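Local coordinates for protein FimX (Pseudomonas aeruginosa PAO1, PDB 3HV8) that belongs to the EAL-domain family of bacterial proteins and holds the ligand C2E in a pocket of that domain, at residues 34-46 / 243-257. Residues are numbered along the deposited sequence; the frame is centred on the assembly and turned at random. Where two conformers were deposited one is given.
Sequences RLLFQPVISLRGD and GATYIQGYYLQGPSQ. With C2E (9,9'-[(2R,3R,3aS,5S,7aR,9R,10R,10aS,12S,14aR)-3,5,10,12-tetrahydroxy-5,12-dioxidooctahydro-2H,7H-difuro[3,2-d:3',2'-j][1,3,7,9,2,8]tetraoxadiphosphacyclododecine-2,9-diyl]bis(2-amino-1,9-dihydro-6H-purin-6-one)), chain B.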
loop_
_atom_site.group_PDB
_atom_site.type_symbol
_atom_site.label_atom_id
_atom_site.label_comp_id
_atom_site.label_asym_id
_atom_site.label_seq_id
_atom_site.Cartn_x
_atom_site.Cartn_y
_atom_site.Cartn_z
ATOM N N ARG A 34 -13.602 4.358 8.035
ATOM C CA ARG A 34 -13.959 3.071 7.475
ATOM C C ARG A 34 -12.795 2.571 6.626
ATOM O O ARG A 34 -12.194 3.345 5.875
ATOM C CB ARG A 34 -15.208 3.207 6.622
ATOM C CG ARG A 34 -15.589 1.948 5.861
ATOM C CD ARG A 34 -16.932 2.119 5.168
ATOM N NE ARG A 34 -17.991 2.387 6.138
ATOM C CZ ARG A 34 -19.096 3.074 5.874
ATOM N NH1 ARG A 34 -19.998 3.261 6.830
ATOM N NH2 ARG A 34 -19.302 3.574 4.662
ATOM N N LEU A 35 -12.473 1.286 6.742
ATOM C CA LEU A 35 -11.507 0.661 5.841
ATOM C C LEU A 35 -12.209 0.039 4.641
ATOM O O LEU A 35 -13.215 -0.679 4.785
ATOM C CB LEU A 35 -10.704 -0.411 6.570
ATOM C CG LEU A 35 -9.909 0.073 7.778
ATOM C CD1 LEU A 35 -9.105 -1.048 8.403
ATOM C CD2 LEU A 35 -9.001 1.239 7.389
ATOM N N LEU A 36 -11.671 0.303 3.451
ATOM C CA LEU A 36 -12.058 -0.411 2.248
ATOM C C LEU A 36 -10.888 -1.300 1.813
ATOM O O LEU A 36 -9.737 -1.075 2.213
ATOM C CB LEU A 36 -12.405 0.567 1.125
ATOM C CG LEU A 36 -13.410 1.668 1.472
ATOM C CD1 LEU A 36 -13.620 2.554 0.237
ATOM C CD2 LEU A 36 -14.734 1.056 1.959
ATOM N N PHE A 37 -11.193 -2.287 0.974
ATOM C CA PHE A 37 -10.255 -3.325 0.578
ATOM C C PHE A 37 -10.311 -3.492 -0.916
ATOM O O PHE A 37 -11.390 -3.637 -1.483
ATOM C CB PHE A 37 -10.629 -4.629 1.283
ATOM C CG PHE A 37 -10.675 -4.494 2.777
ATOM C CD1 PHE A 37 -9.523 -4.637 3.532
ATOM C CD2 PHE A 37 -11.862 -4.187 3.420
ATOM C CE1 PHE A 37 -9.549 -4.476 4.906
ATOM C CE2 PHE A 37 -11.899 -4.029 4.795
ATOM C CZ PHE A 37 -10.740 -4.180 5.537
ATOM N N GLN A 38 -9.158 -3.440 -1.571
ATOM C CA GLN A 38 -9.111 -3.647 -3.012
ATOM C C GLN A 38 -8.180 -4.799 -3.333
ATOM O O GLN A 38 -6.987 -4.741 -3.033
ATOM C CB GLN A 38 -8.679 -2.375 -3.751
ATOM C CG GLN A 38 -8.707 -2.566 -5.267
ATOM C CD GLN A 38 -8.389 -1.314 -6.042
ATOM O OE1 GLN A 38 -7.770 -0.376 -5.531
ATOM N NE2 GLN A 38 -8.821 -1.283 -7.302
ATOM N N PRO A 39 -8.708 -5.854 -3.961
ATOM C CA PRO A 39 -7.885 -7.054 -4.154
ATOM C C PRO A 39 -6.715 -6.801 -5.090
ATOM O O PRO A 39 -6.797 -5.985 -6.019
ATOM C CB PRO A 39 -8.872 -8.071 -4.760
ATOM C CG PRO A 39 -9.912 -7.210 -5.412
ATOM C CD PRO A 39 -10.078 -6.026 -4.482
ATOM N N VAL A 40 -5.613 -7.494 -4.804
ATOM C CA VAL A 40 -4.414 -7.486 -5.626
ATOM C C VAL A 40 -4.277 -8.908 -6.165
ATOM O O VAL A 40 -4.199 -9.870 -5.400
ATOM C CB VAL A 40 -3.161 -7.059 -4.791
ATOM C CG1 VAL A 40 -1.898 -7.116 -5.618
ATOM C CG2 VAL A 40 -3.360 -5.639 -4.222
ATOM N N ILE A 41 -4.259 -9.029 -7.486
ATOM C CA ILE A 41 -4.406 -10.320 -8.149
ATOM C C ILE A 41 -3.054 -10.875 -8.620
ATOM O O ILE A 41 -2.298 -10.175 -9.291
ATOM C CB ILE A 41 -5.407 -10.172 -9.335
ATOM C CG1 ILE A 41 -6.854 -10.201 -8.820
ATOM C CG2 ILE A 41 -5.222 -11.287 -10.338
ATOM C CD1 ILE A 41 -7.259 -8.991 -8.011
ATOM N N SER A 42 -2.765 -12.130 -8.260
ATOM C CA SER A 42 -1.557 -12.834 -8.719
ATOM C C SER A 42 -1.752 -13.334 -10.141
ATOM O O SER A 42 -2.778 -13.959 -10.442
ATOM C CB SER A 42 -1.232 -14.036 -7.812
ATOM O OG SER A 42 -0.211 -14.858 -8.382
ATOM N N LEU A 43 -0.771 -13.081 -10.997
ATOM C CA LEU A 43 -0.783 -13.616 -12.357
ATOM C C LEU A 43 0.071 -14.872 -12.502
ATOM O O LEU A 43 0.051 -15.502 -13.556
ATOM C CB LEU A 43 -0.317 -12.565 -13.360
ATOM C CG LEU A 43 -1.242 -11.347 -13.490
ATOM C CD1 LEU A 43 -0.762 -10.445 -14.600
ATOM C CD2 LEU A 43 -2.691 -11.820 -13.743
ATOM N N ARG A 44 0.814 -15.245 -11.461
ATOM C CA ARG A 44 1.833 -16.289 -11.626
ATOM C C ARG A 44 1.641 -17.508 -10.740
ATOM O O ARG A 44 2.538 -18.341 -10.630
ATOM C CB ARG A 44 3.231 -15.706 -11.407
ATOM C CG ARG A 44 3.491 -14.440 -12.205
ATOM C CD ARG A 44 3.299 -14.637 -13.724
ATOM N NE ARG A 44 3.144 -13.349 -14.405
ATOM C CZ ARG A 44 2.752 -13.188 -15.666
ATOM N NH1 ARG A 44 2.629 -11.961 -16.174
ATOM N NH2 ARG A 44 2.478 -14.250 -16.420
ATOM N N GLY A 45 0.480 -17.609 -10.105
ATOM C CA GLY A 45 0.099 -18.828 -9.421
ATOM C C GLY A 45 0.164 -18.781 -7.912
ATOM O O GLY A 45 0.022 -19.807 -7.244
ATOM N N ASP A 46 0.368 -17.593 -7.355
ATOM C CA ASP A 46 0.436 -17.490 -5.910
ATOM C C ASP A 46 -0.932 -17.633 -5.257
ATOM O O ASP A 46 -1.935 -17.182 -5.803
ATOM C CB ASP A 46 1.085 -16.180 -5.495
ATOM C CG ASP A 46 1.424 -16.159 -4.039
ATOM O OD1 ASP A 46 2.504 -16.690 -3.682
ATOM O OD2 ASP A 46 0.621 -15.629 -3.244
ATOM N N GLY A 243 4.802 -9.596 -18.129
ATOM C CA GLY A 243 5.322 -10.395 -17.031
ATOM C C GLY A 243 5.029 -9.890 -15.620
ATOM O O GLY A 243 5.567 -10.426 -14.644
ATOM N N ALA A 244 4.162 -8.895 -15.494
ATOM C CA ALA A 244 3.783 -8.386 -14.165
ATOM C C ALA A 244 3.419 -9.539 -13.226
ATOM O O ALA A 244 2.672 -10.453 -13.617
ATOM C CB ALA A 244 2.604 -7.449 -14.292
ATOM N N THR A 245 3.898 -9.513 -11.981
ATOM C CA THR A 245 3.530 -10.601 -11.069
ATOM C C THR A 245 2.137 -10.441 -10.447
ATOM O O THR A 245 1.490 -11.442 -10.125
ATOM C CB THR A 245 4.587 -10.916 -9.981
ATOM O OG1 THR A 245 5.155 -9.703 -9.515
ATOM C CG2 THR A 245 5.703 -11.776 -10.562
ATOM N N TYR A 246 1.693 -9.190 -10.285
ATOM C CA TYR A 246 0.384 -8.877 -9.746
ATOM C C TYR A 246 -0.201 -7.674 -10.455
ATOM O O TYR A 246 0.536 -6.804 -10.940
ATOM C CB TYR A 246 0.445 -8.500 -8.251
ATOM C CG TYR A 246 1.034 -9.533 -7.327
ATOM C CD1 TYR A 246 0.221 -10.417 -6.632
ATOM C CD2 TYR A 246 2.408 -9.582 -7.099
ATOM C CE1 TYR A 246 0.763 -11.368 -5.771
ATOM C CE2 TYR A 246 2.952 -10.528 -6.253
ATOM C CZ TYR A 246 2.123 -11.400 -5.579
ATOM O OH TYR A 246 2.660 -12.339 -4.715
ATOM N N ILE A 247 -1.532 -7.642 -10.497
ATOM C CA ILE A 247 -2.252 -6.487 -11.010
ATOM C C ILE A 247 -3.399 -6.070 -10.085
ATOM O O ILE A 247 -3.845 -6.831 -9.219
ATOM C CB ILE A 247 -2.770 -6.738 -12.453
ATOM C CG1 ILE A 247 -3.683 -7.965 -12.476
ATOM C CG2 ILE A 247 -1.597 -6.845 -13.432
ATOM C CD1 ILE A 247 -4.351 -8.192 -13.848
ATOM N N GLN A 248 -3.854 -4.835 -10.265
ATOM C CA GLN A 248 -4.918 -4.269 -9.468
ATOM C C GLN A 248 -5.612 -3.207 -10.319
ATOM O O GLN A 248 -4.975 -2.576 -11.174
ATOM C CB GLN A 248 -4.325 -3.613 -8.215
ATOM C CG GLN A 248 -5.351 -3.224 -7.173
ATOM C CD GLN A 248 -4.770 -2.277 -6.145
ATOM O OE1 GLN A 248 -4.100 -1.309 -6.492
ATOM N NE2 GLN A 248 -5.037 -2.546 -4.883
ATOM N N GLY A 249 -6.904 -3.010 -10.078
ATOM C CA GLY A 249 -7.620 -1.950 -10.766
ATOM C C GLY A 249 -9.114 -2.130 -10.735
ATOM O O GLY A 249 -9.621 -3.183 -10.346
ATOM N N TYR A 250 -9.823 -1.075 -11.122
ATOM C CA TYR A 250 -11.275 -1.127 -11.215
ATOM C C TYR A 250 -11.766 -2.285 -12.093
ATOM O O TYR A 250 -12.832 -2.845 -11.842
ATOM C CB TYR A 250 -11.826 0.203 -11.751
ATOM C CG TYR A 250 -11.696 1.390 -10.824
ATOM C CD1 TYR A 250 -11.602 2.682 -11.334
ATOM C CD2 TYR A 250 -11.673 1.232 -9.441
ATOM C CE1 TYR A 250 -11.483 3.781 -10.490
ATOM C CE2 TYR A 250 -11.556 2.325 -8.595
ATOM C CZ TYR A 250 -11.467 3.595 -9.123
ATOM O OH TYR A 250 -11.348 4.683 -8.280
ATOM N N TYR A 251 -10.997 -2.629 -13.122
ATOM C CA TYR A 251 -11.374 -3.720 -14.036
ATOM C C TYR A 251 -11.503 -5.064 -13.311
ATOM O O TYR A 251 -12.355 -5.885 -13.655
ATOM C CB TYR A 251 -10.385 -3.842 -15.198
ATOM C CG TYR A 251 -10.908 -4.651 -16.373
ATOM C CD1 TYR A 251 -10.529 -5.976 -16.556
ATOM C CD2 TYR A 251 -11.776 -4.081 -17.297
ATOM C CE1 TYR A 251 -11.008 -6.717 -17.634
ATOM C CE2 TYR A 251 -12.261 -4.813 -18.380
ATOM C CZ TYR A 251 -11.870 -6.127 -18.541
ATOM O OH TYR A 251 -12.347 -6.853 -19.617
ATOM N N LEU A 252 -10.659 -5.281 -12.307
ATOM C CA LEU A 252 -10.712 -6.494 -11.502
ATOM C C LEU A 252 -11.746 -6.351 -10.391
ATOM O O LEU A 252 -12.679 -7.152 -10.285
ATOM C CB LEU A 252 -9.328 -6.805 -10.921
ATOM C CG LEU A 252 -8.272 -6.964 -12.016
ATOM C CD1 LEU A 252 -6.866 -6.846 -11.461
ATOM C CD2 LEU A 252 -8.468 -8.298 -12.739
ATOM N N GLN A 253 -11.573 -5.326 -9.561
ATOM C CA GLN A 253 -12.563 -4.953 -8.560
ATOM C C GLN A 253 -12.094 -3.658 -7.927
ATOM O O GLN A 253 -10.905 -3.511 -7.633
ATOM C CB GLN A 253 -12.746 -6.014 -7.476
ATOM C CG GLN A 253 -13.981 -5.725 -6.610
ATOM C CD GLN A 253 -13.922 -6.347 -5.230
ATOM O OE1 GLN A 253 -13.635 -5.665 -4.242
ATOM N NE2 GLN A 253 -14.178 -7.642 -5.151
ATOM N N GLY A 254 -13.005 -2.716 -7.714
ATOM C CA GLY A 254 -12.661 -1.493 -7.005
ATOM C C GLY A 254 -12.651 -1.727 -5.504
ATOM O O GLY A 254 -12.972 -2.831 -5.046
ATOM N N PRO A 255 -12.273 -0.699 -4.729
ATOM C CA PRO A 255 -12.296 -0.807 -3.265
ATOM C C PRO A 255 -13.696 -1.121 -2.752
ATOM O O PRO A 255 -14.651 -0.545 -3.273
ATOM C CB PRO A 255 -11.856 0.588 -2.808
ATOM C CG PRO A 255 -11.061 1.137 -3.965
ATOM C CD PRO A 255 -11.757 0.606 -5.184
ATOM N N SER A 256 -13.816 -2.018 -1.774
ATOM C CA SER A 256 -15.115 -2.416 -1.226
ATOM C C SER A 256 -15.021 -2.618 0.276
ATOM O O SER A 256 -13.951 -2.926 0.803
ATOM C CB SER A 256 -15.578 -3.717 -1.891
ATOM O OG SER A 256 -16.648 -4.306 -1.167
ATOM N N GLN A 257 -16.144 -2.464 0.974
ATOM C CA GLN A 257 -16.175 -2.647 2.422
ATOM C C GLN A 257 -15.907 -4.091 2.833
ATOM O O GLN A 257 -15.582 -4.364 3.995
ATOM C CB GLN A 257 -17.532 -2.229 2.988
ATOM C CG GLN A 257 -17.589 -0.820 3.534
ATOM C CD GLN A 257 -18.895 -0.531 4.256
ATOM O OE1 GLN A 257 -19.075 -0.901 5.419
ATOM N NE2 GLN A 257 -19.810 0.141 3.568
HETATM P P1 C2E B . -2.599 5.505 -3.838
HETATM O O2P C2E B . -1.271 4.704 -4.223
HETATM O O1P C2E B . -2.814 6.494 -4.914
HETATM O "O5'" C2E B . -3.930 4.629 -3.857
HETATM C "C5'" C2E B . -4.547 4.386 -5.137
HETATM C "C4'" C2E B . -5.703 5.355 -5.463
HETATM O "O4'" C2E B . -6.288 4.967 -6.729
HETATM C "C3'" C2E B . -6.777 5.083 -4.417
HETATM O "O3'" C2E B . -7.429 6.315 -4.076
HETATM C "C2'" C2E B . -7.723 4.064 -5.096
HETATM O "O2'" C2E B . -9.062 4.144 -4.645
HETATM C "C1'" C2E B . -7.622 4.510 -6.555
HETATM N N9 C2E B . -7.889 3.467 -7.533
HETATM C C8 C2E B . -7.889 2.108 -7.326
HETATM N N7 C2E B . -7.994 1.487 -8.478
HETATM C C5 C2E B . -8.086 2.421 -9.470
HETATM C C6 C2E B . -8.224 2.342 -10.874
HETATM O O6 C2E B . -8.238 1.272 -11.486
HETATM N N1 C2E B . -8.308 3.504 -11.537
HETATM C C2 C2E B . -8.266 4.704 -10.899
HETATM N N2 C2E B . -8.352 5.850 -11.647
HETATM N N3 C2E B . -8.138 4.793 -9.596
HETATM C C4 C2E B . -8.039 3.679 -8.870
HETATM P P11 C2E B . -7.680 6.598 -2.512
HETATM O O21 C2E B . -8.469 7.954 -2.395
HETATM O O11 C2E B . -8.315 5.437 -1.856
HETATM O O5A C2E B . -6.224 6.732 -1.898
HETATM C C5A C2E B . -5.374 7.794 -2.353
HETATM C C4A C2E B . -4.093 7.849 -1.524
HETATM O O4A C2E B . -4.429 8.098 -0.151
HETATM C C3A C2E B . -3.290 6.547 -1.501
HETATM O O3A C2E B . -2.377 6.444 -2.587
HETATM C C2A C2E B . -2.469 6.743 -0.225
HETATM O O2A C2E B . -1.395 7.670 -0.460
HETATM C C1A C2E B . -3.471 7.471 0.678
HETATM N N91 C2E B . -4.147 6.489 1.516
HETATM C C81 C2E B . -5.292 5.789 1.259
HETATM N N71 C2E B . -5.546 5.019 2.281
HETATM C C51 C2E B . -4.623 5.237 3.266
HETATM C C61 C2E B . -4.402 4.751 4.571
HETATM O O61 C2E B . -5.064 3.836 5.075
HETATM N N11 C2E B . -3.333 5.276 5.225
HETATM C C21 C2E B . -2.511 6.224 4.678
HETATM N N21 C2E B . -1.433 6.666 5.390
HETATM N N31 C2E B . -2.687 6.665 3.461
HETATM C C41 C2E B . -3.732 6.199 2.768
HETATM O O HOH W 1 -8.291 -4.711 -8.074
HETATM O O HOH W 2 2.115 -13.763 -8.760
HETATM O O HOH W 3 1.370 -13.049 -2.640
#
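With CG trans to the backbone N (chi1 -177°) and the chain extended beyond it, Gln38 carries its amide toward residues 248-255, where NE2 donates to Gln253 O at 3.1 Å and to N7 of C2E, also at 3.1 Å. Both N-H groups are thus used, and the bond to Gln253 O lies close to the amide plane. Gln248 stacks its amide on that of Gln38 with the planes 22° apart; its own NE2 and OE1 bond to Glu52 and Lys193. Tyr250 also lines the ligand pocket: its backbone N donates to O6 of C2E at 2.9 Å, while its ring lies with one face over the same guanine. In the barrel of the EAL domain, strand 33-42 runs antiparallel to the short strand 246-247, which the parallel strand 224-227 flanks in turn. Ile41 and Ile247 form a hydrogen-bonded pair, Ile41 N meeting Ile247 O at 2.8 Å. Residues 248-255 then bulge away and the chain returns at Ser256, which exchanges two backbone bonds with Phe37; between these pairings, water 1 links Pro39 O to Gly249 N. Beyond the strand, Arg44 bends at chi2 (-57°), so that NE and NH1 both donate to Ala244 O, each at 3.0 Å and from the same face of the carbonyl plane; NH1 also reaches Trp240 O. At the opposite end, the guanidinium of Arg34, salt-bridged to Glu64, stacks almost parallel on the Gln257 amide, whose NE2 lies over one face, toward the rim; separately, the aliphatic Arg34 CD touches Gln257 CD at 3.4 Å.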